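Local coordinates for protein acetyl-CoA acetyltransferase (Mycobacterium smegmatis, PDB 4EGV) that is a monomeric thiolase-like protein of the thiolase fold that probably has acyltransferase activity, at residues V193-L198 with P347-N352; L215-L220 with V256-R261; E48-A53 with R95-N100; Q119-E124 with V137-S142; F483-K488 with I506-G511. All coordinates share one frame; numbering follows the deposited sequence.

Contact 1 (V193-L198 with P347-N352); sequences VQYGLL and PFPVFN
Leu-198 and Phe-348 form a buried CH-pi contact between helices 191-206 and 348-357 of the thiolase fold. The axes of the short segments 193-198 and 348-352 come within 11.1 Å at an angle of 32°, so side chains make most of the contact, though the Phe-348 ring also reaches Leu-198 O. Leu-198 CB sits above the middle of the Phe-348 ring, 4.0 Å from the centroid and only 7° off the ring normal. Its CG then moves out over the ring, 4.2 Å from Phe-348 CE2, and the CD2 branch closes to 3.7 Å of the same CE2, over the same face. With CG anti to the backbone N (chi1 176°), the Phe-348 ring is carried toward Leu-198, while Asn-352 CB, one helical turn on, lies against the opposite face near the rim. Tyr-195 adds a flank: its CE1 packs on Pro-349 CD at 4.0 Å, and Phe-348 CD2 approaches the edge of the tyrosine ring. The hydroxyl end is tied outside the contact, where Tyr-195 OH hydrogen-bonds to Ala-412 N. Helix 191-206 also reaches the added C-terminal domain, with Leu-197 O bonded to Thr-459 OG1.

Contact 2 (L215-L220 with V256-R261); sequences LAMAEL and VDPYPR
Met-217 of helix 210-230 faces a tight hairpin turn at Asp-257 and Pro-258, with its CA 8.9 Å from that of Tyr-259. A cis peptide precedes Pro-258, and Tyr-259 N bonds to Val-256 O at 2.7 Å; with the backbone angles of Asp-257 and Pro-258 this fits a type VIa turn between strands 254-256 and 259-260. The motif across the gap is a Met-aromatic contact made by a selenomethionine. The extended chi2 of Met-217 (-173°) carries SE to the tyrosine, and the bend at chi3 (-44°) folds CE back onto the turn. SE is 4.9 Å from the centroid of the Tyr-259 ring and 64° off its normal, an oblique approach with equal spacing of 3.9 Å from SE to CD1 and to CE1 of Tyr-259. The same SE packs on Pro-258 CG at 4.2 Å. Pro-258 CD lies over the Tyr-259 ring, 3.8 Å above its plane and on the side from which SE approaches. The tyrosine's polar end is held by helix 191-206, Tyr-259 OH hydrogen-bonding to Glu-199 OE2. The folded methyl, Met-217 CE, nears Pro-260 CD and lies 3.5 Å from Pro-258 O.

Contact 3 (E48-A53 with R95-N100); sequences EAAKAA and RSVARN
Val-97 and Asn-100, one helical turn apart on helix 93-101, are the residues of 95-100 that meet Ala-50 and Lys-51 of helix 42-56. The two helices pack side by side on one face of the large sheet of the thiolase fold, over strand 136-143. Val-97 makes the apolar half of the contact: its CG1, anti to the backbone N (chi1 166°), comes 4.3 Å from Ala-50 CB, with the CA atoms of Val-97 and Ala-50 8.0 Å apart. The methyl of alanine leaves little side chain between the helices here, and both residues also rest on strand 136-143, Val-97 on Phe-140 and Ala-50 on Leu-138. Asn-100 makes the polar half at the rim. Lys-51, extended beyond CG, runs alongside the C-terminal part of the segment, its CE 3.9 Å from Asn-100 O, and its ammonium group is carried past that carbonyl. A water joins the two: it accepts from Lys-51 NZ at 2.7 Å and donates to Asn-100 O at 3.2 Å. The amide of Asn-100 turns to helix 42-56 as well, ND2 bonding to Thr-47 OG1. The chemistry thus divides by depth: a small apolar touch beside the sheet, and at the exposed rim a lysine linked to a backbone carbonyl through solvent rather than directly.

Contact 4 (Q119-E124 with V137-S142); sequences QHLATE and VLIFGS
Gln-119 O is gripped twice by Thr-123, one helical turn on: by the backbone N at 3.0 Å and by OG1, also at 3.0 Å, the two reaching it from opposite faces of the carbonyl plane. The hydroxyl approaches with a C=O...OG1 angle of 150°, tilted 29° from that plane. This satisfies the threonine hydroxyl within its own helix, on the side that packs against strand 294-303. The contact with strand 136-143 is carried instead by Leu-121 and Ala-122, which receive the tip of Ile-139. With CG1 beside the backbone N and chi2 extended at 161°, Ile-139 projects CD1 onto the helix backbone, 4.0 Å from Leu-121 O and 4.0 Å from Ala-122 N. CD1 also packs against Leu-121 CB at 4.3 Å. One methyl therefore spans two consecutive residues of the helix, and the CA atoms of Ala-122 and Ile-139 stand 7.7 Å apart. Met-277 of the adjoining strand 271-279 touches both Ala-122 and Ile-139. Topologically, helix 117-130 connects strand 107-110 to strand 136-143, which run parallel with strand 70-73 between them: a beta-alpha-beta crossover. With strand 136-143 on one side and strand 294-303 on another, the helix is placed as expected for the central helical layer of the layered thiolase fold.

Contact 5 (F483-K488 with I506-G511); sequences FLAKTK and IVVTPG
Phe-483, Ile-506 and Val-508 each place a gamma carbon between their own backbone N and carbonyl carbon: Phe-483 CG (chi1 64°), Ile-506 CG1 and Val-508 CG1. These torsions gather the three side chains, the phenyl ring coming from strand 482-487 and the two branched residues approaching it from the opposite direction on strand 505-509. Val-508 lies over one face of the ring in a CH-pi contact, CG1 being 4.2 Å from the centroid of the Phe-483 ring and 28° off its normal. The touch is displaced to the outer end of the ring, where Val-508 CG1 is 3.8 Å from Phe-483 CZ. Ile-506 meets the ring differently: its CD1 lies in the ring plane at the edge, 3.9 Å from the same CZ. Ala-485 CB faces Val-508 CG2 at 4.4 Å. The axes of the short strands pass 8.5 Å apart at 95°, too distant and too steep for direct pairing, although both belong to one strongly curved sheet; they meet by side chains as orthogonal walls do in a small barrel. This is consistent with an OB-like barrel in the added C-terminal domain. Strands 470-476 and 453-463 lie between them in sheet order, helix 490-498 joins them in sequence and rests Leu-492 on Ile-506, and strand 516-519 sets Ala-517 against Ala-485.

From the N terminus, contact 3 closes the first loop, bringing helix 93-101 back to helix 42-56, and contact 4 closes a short one between helix 117-130 and strand 136-143. The two are in series but touch in space, their centres about 14 Å apart, strand 136-143 lying between helix 117-130 and the pair 42-56 and 93-101. Contact 1 closes the longest loop, from helix 191-206 to helix 348-357, and contact 2 opens and closes within its span, their centres about 10 Å apart. Contact 5 closes a short loop through helix 490-498, tying strands 482-487 and 505-509 of the added C-terminal domain, its centre about 51 Å from that of contact 3. None of the loops cross.

Contact 1 (V193-L198 with P347-N352)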
# COMPACT_ATOMS: atom_id res chain seq x y z
N VAL A 193 -9.26 -12.09 -1.62
CA VAL A 193 -9.99 -12.89 -0.69
C VAL A 193 -9.66 -12.51 0.80
O VAL A 193 -10.53 -12.52 1.68
CB VAL A 193 -9.79 -14.38 -1.04
CG1 VAL A 193 -8.55 -14.95 -0.40
CG2 VAL A 193 -10.97 -15.17 -0.59
N GLN A 194 -8.42 -12.14 1.05
CA GLN A 194 -7.98 -11.80 2.40
C GLN A 194 -8.38 -10.42 2.82
O GLN A 194 -8.67 -10.20 3.98
CB GLN A 194 -6.47 -11.94 2.51
CG GLN A 194 -6.07 -13.07 3.41
CD GLN A 194 -4.70 -13.62 3.09
OE1 GLN A 194 -4.40 -13.95 1.93
NE2 GLN A 194 -3.87 -13.73 4.13
N TYR A 195 -8.38 -9.49 1.87
CA TYR A 195 -8.89 -8.17 2.07
C TYR A 195 -10.39 -8.13 2.25
O TYR A 195 -10.90 -7.22 2.89
CB TYR A 195 -8.48 -7.23 0.94
CG TYR A 195 -7.16 -6.54 1.21
CD1 TYR A 195 -7.06 -5.49 2.13
CD2 TYR A 195 -5.99 -6.98 0.59
CE1 TYR A 195 -5.84 -4.88 2.38
CE2 TYR A 195 -4.76 -6.38 0.83
CZ TYR A 195 -4.70 -5.33 1.72
OH TYR A 195 -3.49 -4.77 1.96
N GLY A 196 -11.08 -9.12 1.69
CA GLY A 196 -12.49 -9.28 1.86
C GLY A 196 -12.84 -9.50 3.30
O GLY A 196 -13.83 -8.93 3.79
N LEU A 197 -12.05 -10.32 3.97
CA LEU A 197 -12.26 -10.63 5.38
C LEU A 197 -12.10 -9.40 6.29
O LEU A 197 -12.83 -9.20 7.26
CB LEU A 197 -11.31 -11.74 5.83
CG LEU A 197 -11.63 -13.15 5.35
CD1 LEU A 197 -10.45 -14.07 5.27
CD2 LEU A 197 -12.76 -13.76 6.12
N LEU A 198 -11.12 -8.56 5.98
CA LEU A 198 -10.82 -7.36 6.74
C LEU A 198 -11.88 -6.33 6.57
O LEU A 198 -12.24 -5.66 7.47
CB LEU A 198 -9.50 -6.75 6.27
CG LEU A 198 -8.16 -7.08 6.93
CD1 LEU A 198 -7.99 -8.50 7.17
CD2 LEU A 198 -7.04 -6.55 6.18
N PRO A 347 -10.43 -0.76 -0.67
CA PRO A 347 -10.88 0.30 0.19
C PRO A 347 -10.35 0.27 1.63
O PRO A 347 -10.07 1.31 2.21
CB PRO A 347 -12.39 0.11 0.19
CG PRO A 347 -12.67 -0.43 -1.09
CD PRO A 347 -11.56 -1.36 -1.39
N PHE A 348 -10.22 -0.92 2.20
CA PHE A 348 -9.86 -1.07 3.57
C PHE A 348 -8.66 -0.24 4.07
O PHE A 348 -8.78 0.45 5.08
CB PHE A 348 -9.71 -2.55 3.93
CG PHE A 348 -9.25 -2.76 5.32
CD1 PHE A 348 -10.17 -2.76 6.41
CD2 PHE A 348 -7.87 -2.85 5.60
CE1 PHE A 348 -9.72 -2.90 7.76
CE2 PHE A 348 -7.39 -2.99 6.96
CZ PHE A 348 -8.33 -3.01 8.04
N PRO A 349 -7.49 -0.31 3.40
CA PRO A 349 -6.32 0.37 3.97
C PRO A 349 -6.42 1.88 3.89
O PRO A 349 -5.64 2.57 4.56
CB PRO A 349 -5.15 -0.16 3.13
CG PRO A 349 -5.73 -0.67 1.95
CD PRO A 349 -7.12 -1.09 2.22
N VAL A 350 -7.35 2.37 3.08
CA VAL A 350 -7.66 3.79 3.01
C VAL A 350 -8.60 4.15 4.12
O VAL A 350 -8.31 5.01 4.91
CB VAL A 350 -8.24 4.24 1.66
CG1 VAL A 350 -8.53 5.72 1.69
CG2 VAL A 350 -7.29 3.93 0.53
N PHE A 351 -9.73 3.46 4.18
CA PHE A 351 -10.68 3.58 5.29
C PHE A 351 -9.98 3.61 6.64
O PHE A 351 -10.26 4.44 7.47
CB PHE A 351 -11.65 2.40 5.30
CG PHE A 351 -12.82 2.57 4.39
CD1 PHE A 351 -13.43 3.81 4.22
CD2 PHE A 351 -13.36 1.47 3.74
CE1 PHE A 351 -14.52 3.96 3.39
CE2 PHE A 351 -14.45 1.62 2.92
CZ PHE A 351 -15.03 2.87 2.75
N ASN A 352 -9.04 2.68 6.80
CA ASN A 352 -8.40 2.42 8.04
C ASN A 352 -7.58 3.58 8.54
O ASN A 352 -7.53 3.82 9.72
CB ASN A 352 -7.56 1.18 7.90
CG ASN A 352 -6.73 0.90 9.13
OD1 ASN A 352 -7.25 0.54 10.20
ND2 ASN A 352 -5.41 1.06 8.98

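Contact 2 (L215-L220 with V256-R261)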
# COMPACT_ATOMS: atom_id res chain seq x y z
N LEU A 215 -22.08 1.26 -0.45
CA LEU A 215 -22.16 2.68 -0.83
C LEU A 215 -20.95 3.46 -0.34
O LEU A 215 -20.42 4.32 -1.06
CB LEU A 215 -23.47 3.31 -0.33
CG LEU A 215 -23.72 4.81 -0.49
CD1 LEU A 215 -24.11 5.17 -1.90
CD2 LEU A 215 -24.76 5.32 0.50
N ALA A 216 -20.51 3.16 0.88
CA ALA A 216 -19.37 3.84 1.44
C ALA A 216 -18.12 3.61 0.57
O ALA A 216 -17.39 4.56 0.30
CB ALA A 216 -19.13 3.38 2.88
N MSE A 217 -17.92 2.36 0.15
CA MSE A 217 -16.81 1.95 -0.72
C MSE A 217 -16.84 2.63 -2.09
O MSE A 217 -15.81 3.00 -2.63
CB MSE A 217 -16.84 0.46 -0.97
CG MSE A 217 -16.40 -0.39 0.15
SE MSE A 217 -16.25 -2.33 -0.35
CE MSE A 217 -17.87 -2.65 -1.38
N ALA A 218 -18.02 2.72 -2.69
CA ALA A 218 -18.15 3.40 -3.94
C ALA A 218 -17.92 4.90 -3.79
O ALA A 218 -17.36 5.51 -4.68
CB ALA A 218 -19.49 3.10 -4.54
N GLU A 219 -18.32 5.48 -2.66
CA GLU A 219 -18.13 6.92 -2.40
C GLU A 219 -16.71 7.32 -2.07
O GLU A 219 -16.29 8.45 -2.31
CB GLU A 219 -19.08 7.44 -1.33
CG GLU A 219 -20.44 7.80 -1.90
CD GLU A 219 -21.35 8.54 -0.94
OE1 GLU A 219 -21.47 8.13 0.24
OE2 GLU A 219 -21.99 9.51 -1.41
N LEU A 220 -15.97 6.36 -1.51
CA LEU A 220 -14.56 6.48 -1.31
C LEU A 220 -13.81 6.44 -2.65
O LEU A 220 -12.94 7.29 -2.89
CB LEU A 220 -14.09 5.37 -0.38
CG LEU A 220 -12.60 5.36 -0.05
CD1 LEU A 220 -12.28 6.46 0.86
CD2 LEU A 220 -12.24 4.06 0.52
N VAL A 256 -15.21 -11.31 -5.30
CA VAL A 256 -14.95 -11.80 -3.97
C VAL A 256 -15.65 -10.83 -3.00
O VAL A 256 -15.54 -9.63 -3.17
CB VAL A 256 -13.41 -11.90 -3.72
CG1 VAL A 256 -13.09 -11.94 -2.27
CG2 VAL A 256 -12.80 -13.12 -4.43
N ASP A 257 -16.42 -11.36 -2.05
CA ASP A 257 -17.21 -10.54 -1.16
C ASP A 257 -16.31 -9.68 -0.30
O ASP A 257 -15.44 -10.18 0.38
CB ASP A 257 -18.13 -11.38 -0.27
CG ASP A 257 -19.45 -10.65 0.08
OD1 ASP A 257 -20.41 -10.74 -0.73
OD2 ASP A 257 -19.53 -10.00 1.15
N PRO A 258 -16.57 -8.36 -0.27
CA PRO A 258 -17.76 -7.67 -0.72
C PRO A 258 -17.63 -6.88 -2.00
O PRO A 258 -18.49 -6.03 -2.27
CB PRO A 258 -18.02 -6.69 0.43
CG PRO A 258 -16.68 -6.35 0.91
CD PRO A 258 -15.73 -7.48 0.53
N TYR A 259 -16.58 -7.16 -2.78
CA TYR A 259 -16.22 -6.32 -3.95
C TYR A 259 -16.79 -6.74 -5.30
O TYR A 259 -16.65 -7.89 -5.73
CB TYR A 259 -14.73 -6.22 -4.14
CG TYR A 259 -13.93 -6.01 -2.90
CD1 TYR A 259 -13.93 -4.76 -2.26
CD2 TYR A 259 -13.14 -7.05 -2.38
CE1 TYR A 259 -13.17 -4.55 -1.12
CE2 TYR A 259 -12.39 -6.86 -1.24
CZ TYR A 259 -12.41 -5.61 -0.62
OH TYR A 259 -11.64 -5.42 0.49
N PRO A 260 -17.42 -5.77 -5.99
CA PRO A 260 -17.77 -5.91 -7.40
C PRO A 260 -16.55 -5.71 -8.26
O PRO A 260 -15.63 -5.02 -7.87
CB PRO A 260 -18.78 -4.81 -7.65
CG PRO A 260 -18.88 -4.02 -6.38
CD PRO A 260 -17.91 -4.51 -5.40
N ARG A 261 -16.55 -6.34 -9.43
CA ARG A 261 -15.43 -6.26 -10.37
C ARG A 261 -14.82 -4.89 -10.61
O ARG A 261 -13.63 -4.81 -10.66
CB ARG A 261 -15.80 -6.88 -11.70
CG ARG A 261 -14.62 -7.46 -12.43
CD ARG A 261 -14.96 -7.82 -13.86
NE ARG A 261 -14.13 -7.08 -14.80
CZ ARG A 261 -14.45 -5.95 -15.45
NH1 ARG A 261 -15.63 -5.36 -15.32
NH2 ARG A 261 -13.54 -5.41 -16.25

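Contact 3 (E48-A53 with R95-N100)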
# COMPACT_ATOMS: atom_id res chain seq x y z
N GLU A 48 14.08 3.57 -18.62
CA GLU A 48 13.42 4.76 -19.05
C GLU A 48 13.03 5.72 -17.91
O GLU A 48 13.27 6.91 -18.01
CB GLU A 48 12.20 4.41 -19.89
CG GLU A 48 12.50 4.23 -21.36
CD GLU A 48 13.15 5.45 -22.03
OE1 GLU A 48 12.75 6.60 -21.80
OE2 GLU A 48 14.06 5.25 -22.84
N ALA A 49 12.40 5.21 -16.86
CA ALA A 49 12.14 6.00 -15.64
C ALA A 49 13.40 6.54 -14.94
O ALA A 49 13.39 7.65 -14.46
CB ALA A 49 11.31 5.22 -14.68
N ALA A 50 14.47 5.76 -14.90
CA ALA A 50 15.72 6.18 -14.27
C ALA A 50 16.39 7.31 -15.02
O ALA A 50 16.98 8.23 -14.39
CB ALA A 50 16.65 5.00 -14.09
N LYS A 51 16.28 7.26 -16.35
CA LYS A 51 16.79 8.30 -17.25
C LYS A 51 16.10 9.63 -17.11
O LYS A 51 16.73 10.66 -17.25
CB LYS A 51 16.70 7.85 -18.71
CG LYS A 51 17.84 7.01 -19.16
CD LYS A 51 17.54 6.45 -20.53
CE LYS A 51 18.73 5.61 -21.01
NZ LYS A 51 18.35 4.72 -22.10
N ALA A 52 14.81 9.57 -16.84
CA ALA A 52 13.98 10.73 -16.53
C ALA A 52 14.27 11.30 -15.14
O ALA A 52 14.16 12.51 -14.97
CB ALA A 52 12.50 10.42 -16.68
N ALA A 53 14.61 10.45 -14.18
CA ALA A 53 14.99 10.91 -12.85
C ALA A 53 16.32 11.70 -12.90
O ALA A 53 16.48 12.74 -12.23
CB ALA A 53 15.05 9.75 -11.89
N ARG A 95 21.69 -3.94 -11.27
CA ARG A 95 22.89 -3.66 -12.12
C ARG A 95 22.67 -3.51 -13.64
O ARG A 95 23.38 -2.76 -14.27
CB ARG A 95 24.04 -4.64 -11.87
CG ARG A 95 24.86 -4.22 -10.73
CD ARG A 95 26.04 -5.06 -10.46
NE ARG A 95 26.40 -4.77 -9.08
CZ ARG A 95 27.01 -3.64 -8.68
NH1 ARG A 95 27.36 -2.68 -9.55
NH2 ARG A 95 27.23 -3.49 -7.37
N SER A 96 21.71 -4.23 -14.22
CA SER A 96 21.42 -4.05 -15.62
C SER A 96 20.89 -2.64 -15.87
O SER A 96 21.14 -2.08 -16.93
CB SER A 96 20.38 -5.06 -16.14
OG SER A 96 20.54 -6.39 -15.74
N VAL A 97 20.13 -2.11 -14.90
CA VAL A 97 19.50 -0.81 -14.98
C VAL A 97 20.59 0.20 -14.87
O VAL A 97 20.60 1.18 -15.60
CB VAL A 97 18.34 -0.60 -13.90
CG1 VAL A 97 17.94 0.89 -13.77
CG2 VAL A 97 17.10 -1.43 -14.24
N ALA A 98 21.53 -0.08 -13.99
CA ALA A 98 22.69 0.78 -13.79
C ALA A 98 23.55 0.92 -15.05
O ALA A 98 23.99 2.00 -15.36
CB ALA A 98 23.51 0.25 -12.66
N ARG A 99 23.75 -0.19 -15.78
CA ARG A 99 24.67 -0.26 -16.91
C ARG A 99 24.05 0.56 -18.01
O ARG A 99 24.71 1.41 -18.66
CB ARG A 99 24.90 -1.74 -17.35
CG ARG A 99 26.28 -2.09 -18.08
CD ARG A 99 26.77 -3.58 -17.77
NE ARG A 99 25.75 -4.57 -18.16
CZ ARG A 99 25.12 -5.46 -17.38
NH1 ARG A 99 25.39 -5.61 -16.08
NH2 ARG A 99 24.20 -6.23 -17.94
N ASN A 100 22.77 0.35 -18.17
CA ASN A 100 21.98 1.09 -19.13
C ASN A 100 21.95 2.63 -19.05
O ASN A 100 21.77 3.31 -20.06
CB ASN A 100 20.56 0.60 -19.07
CG ASN A 100 20.35 -0.69 -19.79
OD1 ASN A 100 21.20 -1.16 -20.54
ND2 ASN A 100 19.21 -1.28 -19.58
O HOH W 1 20.33 2.98 -22.88

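Contact 4 (Q119-E124 with V137-S142)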
# COMPACT_ATOMS: atom_id res chain seq x y z
N GLN A 119 8.52 3.21 -0.22
CA GLN A 119 8.62 4.20 0.83
C GLN A 119 9.54 3.75 1.97
O GLN A 119 10.28 4.56 2.51
CB GLN A 119 7.22 4.67 1.29
CG GLN A 119 7.22 5.66 2.35
CD GLN A 119 7.78 6.91 1.92
OE1 GLN A 119 8.87 7.26 2.31
NE2 GLN A 119 7.06 7.64 1.11
N HIS A 120 9.52 2.46 2.30
CA HIS A 120 10.52 1.87 3.20
C HIS A 120 11.97 2.14 2.72
O HIS A 120 12.86 2.50 3.50
CB HIS A 120 10.24 0.37 3.40
CG HIS A 120 10.93 -0.26 4.58
ND1 HIS A 120 12.25 -0.69 4.55
CD2 HIS A 120 10.45 -0.59 5.80
CE1 HIS A 120 12.56 -1.22 5.72
NE2 HIS A 120 11.49 -1.17 6.50
N LEU A 121 12.17 1.99 1.42
CA LEU A 121 13.44 2.17 0.77
C LEU A 121 13.93 3.60 0.80
O LEU A 121 15.10 3.86 1.11
CB LEU A 121 13.31 1.74 -0.68
CG LEU A 121 14.24 0.71 -1.32
CD1 LEU A 121 14.93 -0.21 -0.33
CD2 LEU A 121 13.38 -0.06 -2.30
N ALA A 122 13.03 4.53 0.44
CA ALA A 122 13.35 5.94 0.53
C ALA A 122 13.69 6.34 1.97
O ALA A 122 14.63 7.05 2.18
CB ALA A 122 12.23 6.78 -0.01
N THR A 123 12.94 5.88 2.96
CA THR A 123 13.29 6.13 4.34
C THR A 123 14.65 5.52 4.77
O THR A 123 15.47 6.20 5.38
CB THR A 123 12.16 5.68 5.27
OG1 THR A 123 10.94 6.33 4.89
CG2 THR A 123 12.50 5.95 6.76
N GLU A 124 14.87 4.26 4.46
CA GLU A 124 16.14 3.62 4.72
C GLU A 124 17.37 4.31 4.06
O GLU A 124 18.39 4.49 4.71
CB GLU A 124 16.05 2.15 4.31
CG GLU A 124 17.22 1.25 4.68
CD GLU A 124 17.48 0.20 3.62
OE1 GLU A 124 16.54 -0.47 3.17
OE2 GLU A 124 18.64 0.08 3.20
N VAL A 137 22.01 7.87 -4.24
CA VAL A 137 21.29 6.64 -4.35
C VAL A 137 20.22 6.76 -5.42
O VAL A 137 19.57 7.77 -5.54
CB VAL A 137 20.65 6.28 -2.98
CG1 VAL A 137 19.76 5.00 -3.06
CG2 VAL A 137 21.71 6.16 -1.90
N LEU A 138 20.04 5.71 -6.19
CA LEU A 138 18.95 5.59 -7.15
C LEU A 138 18.03 4.43 -6.80
O LEU A 138 18.46 3.31 -6.65
CB LEU A 138 19.46 5.44 -8.60
CG LEU A 138 18.39 5.45 -9.70
CD1 LEU A 138 17.62 6.78 -9.70
CD2 LEU A 138 18.95 5.18 -11.07
N ILE A 139 16.74 4.72 -6.67
CA ILE A 139 15.72 3.74 -6.41
C ILE A 139 14.82 3.59 -7.65
O ILE A 139 14.56 4.56 -8.35
CB ILE A 139 14.94 4.21 -5.19
CG1 ILE A 139 15.80 4.04 -3.94
CG2 ILE A 139 13.63 3.46 -4.98
CD1 ILE A 139 15.31 4.89 -2.77
N PHE A 140 14.38 2.38 -7.97
CA PHE A 140 13.55 2.21 -9.15
C PHE A 140 12.73 0.94 -9.04
O PHE A 140 13.00 0.09 -8.19
CB PHE A 140 14.37 2.25 -10.45
CG PHE A 140 15.60 1.40 -10.41
CD1 PHE A 140 15.52 0.01 -10.48
CD2 PHE A 140 16.85 1.98 -10.25
CE1 PHE A 140 16.65 -0.78 -10.41
CE2 PHE A 140 18.03 1.17 -10.16
CZ PHE A 140 17.90 -0.21 -10.25
N GLY A 141 11.70 0.83 -9.87
CA GLY A 141 10.90 -0.37 -9.91
C GLY A 141 10.10 -0.36 -11.19
O GLY A 141 10.07 0.66 -11.82
N SER A 142 9.46 -1.46 -11.56
CA SER A 142 8.72 -1.56 -12.82
C SER A 142 7.85 -2.80 -12.89
O SER A 142 7.99 -3.71 -12.09
CB SER A 142 9.64 -1.53 -14.06
OG SER A 142 10.65 -2.52 -14.00

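Contact 5 (F483-K488 with I506-G511)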
# COMPACT_ATOMS: atom_id res chain seq x y z
N PHE A 483 -10.78 -19.46 14.69
CA PHE A 483 -10.49 -20.52 13.73
C PHE A 483 -10.92 -20.08 12.34
O PHE A 483 -11.63 -19.09 12.17
CB PHE A 483 -11.23 -21.83 14.11
CG PHE A 483 -12.73 -21.72 14.06
CD1 PHE A 483 -13.44 -22.05 12.91
CD2 PHE A 483 -13.45 -21.25 15.17
CE1 PHE A 483 -14.83 -21.92 12.86
CE2 PHE A 483 -14.83 -21.12 15.14
CZ PHE A 483 -15.53 -21.45 14.01
N LEU A 484 -10.49 -20.85 11.35
CA LEU A 484 -10.88 -20.67 9.96
C LEU A 484 -11.76 -21.83 9.50
O LEU A 484 -11.62 -22.95 9.97
CB LEU A 484 -9.62 -20.59 9.09
CG LEU A 484 -8.94 -19.26 8.90
CD1 LEU A 484 -7.60 -19.50 8.32
CD2 LEU A 484 -9.80 -18.46 7.98
N ALA A 485 -12.68 -21.55 8.57
CA ALA A 485 -13.45 -22.61 7.95
C ALA A 485 -13.84 -22.29 6.51
O ALA A 485 -14.03 -21.13 6.12
CB ALA A 485 -14.67 -22.95 8.77
N LYS A 486 -13.95 -23.35 5.72
CA LYS A 486 -14.34 -23.28 4.33
C LYS A 486 -15.70 -23.97 4.20
O LYS A 486 -15.99 -24.91 4.93
CB LYS A 486 -13.30 -24.01 3.50
CG LYS A 486 -13.36 -23.70 2.02
CD LYS A 486 -13.20 -24.96 1.14
CE LYS A 486 -11.86 -24.99 0.41
NZ LYS A 486 -11.37 -26.36 0.19
N THR A 487 -16.52 -23.54 3.26
CA THR A 487 -17.89 -24.04 3.17
C THR A 487 -18.47 -23.96 1.74
O THR A 487 -18.35 -22.94 1.04
CB THR A 487 -18.85 -23.36 4.26
OG1 THR A 487 -20.11 -24.03 4.33
CG2 THR A 487 -19.13 -21.90 3.97
N LYS A 488 -19.10 -25.05 1.33
CA LYS A 488 -19.87 -25.04 0.09
C LYS A 488 -21.32 -25.43 0.33
O LYS A 488 -22.11 -25.51 -0.62
CB LYS A 488 -19.26 -25.98 -0.94
CG LYS A 488 -17.92 -25.51 -1.36
CD LYS A 488 -17.32 -26.26 -2.48
CE LYS A 488 -15.85 -25.92 -2.51
NZ LYS A 488 -15.28 -25.93 -3.86
N ILE A 506 -22.81 -21.39 13.95
CA ILE A 506 -22.44 -22.41 12.99
C ILE A 506 -21.79 -23.59 13.70
O ILE A 506 -21.30 -23.45 14.83
CB ILE A 506 -21.42 -21.88 11.93
CG1 ILE A 506 -20.30 -21.05 12.59
CG2 ILE A 506 -22.13 -21.11 10.83
CD1 ILE A 506 -18.95 -21.37 12.08
N VAL A 507 -21.77 -24.74 13.04
CA VAL A 507 -21.10 -25.92 13.58
C VAL A 507 -19.90 -26.25 12.68
O VAL A 507 -20.06 -26.41 11.48
CB VAL A 507 -22.12 -27.14 13.87
CG1 VAL A 507 -22.34 -28.04 12.68
CG2 VAL A 507 -21.67 -28.00 15.05
N VAL A 508 -18.71 -26.29 13.26
CA VAL A 508 -17.47 -26.54 12.53
C VAL A 508 -16.97 -27.95 12.85
O VAL A 508 -16.98 -28.37 14.01
CB VAL A 508 -16.39 -25.41 12.83
CG1 VAL A 508 -16.19 -25.19 14.32
CG2 VAL A 508 -15.06 -25.69 12.20
N THR A 509 -16.55 -28.69 11.82
CA THR A 509 -15.95 -30.04 11.96
C THR A 509 -14.50 -30.03 11.48
O THR A 509 -14.24 -29.66 10.36
CB THR A 509 -16.69 -31.09 11.08
OG1 THR A 509 -18.04 -30.68 10.88
CG2 THR A 509 -16.64 -32.50 11.74
N PRO A 510 -13.54 -30.48 12.32
CA PRO A 510 -12.14 -30.44 11.91
C PRO A 510 -11.83 -31.27 10.65
O PRO A 510 -12.62 -32.13 10.25
CB PRO A 510 -11.42 -31.05 13.12
CG PRO A 510 -12.42 -31.94 13.73
CD PRO A 510 -13.72 -31.21 13.58
N GLY A 511 -10.69 -30.97 10.03
CA GLY A 511 -10.10 -31.76 8.96
C GLY A 511 -8.75 -31.14 8.68
O GLY A 511 -8.65 -29.92 8.63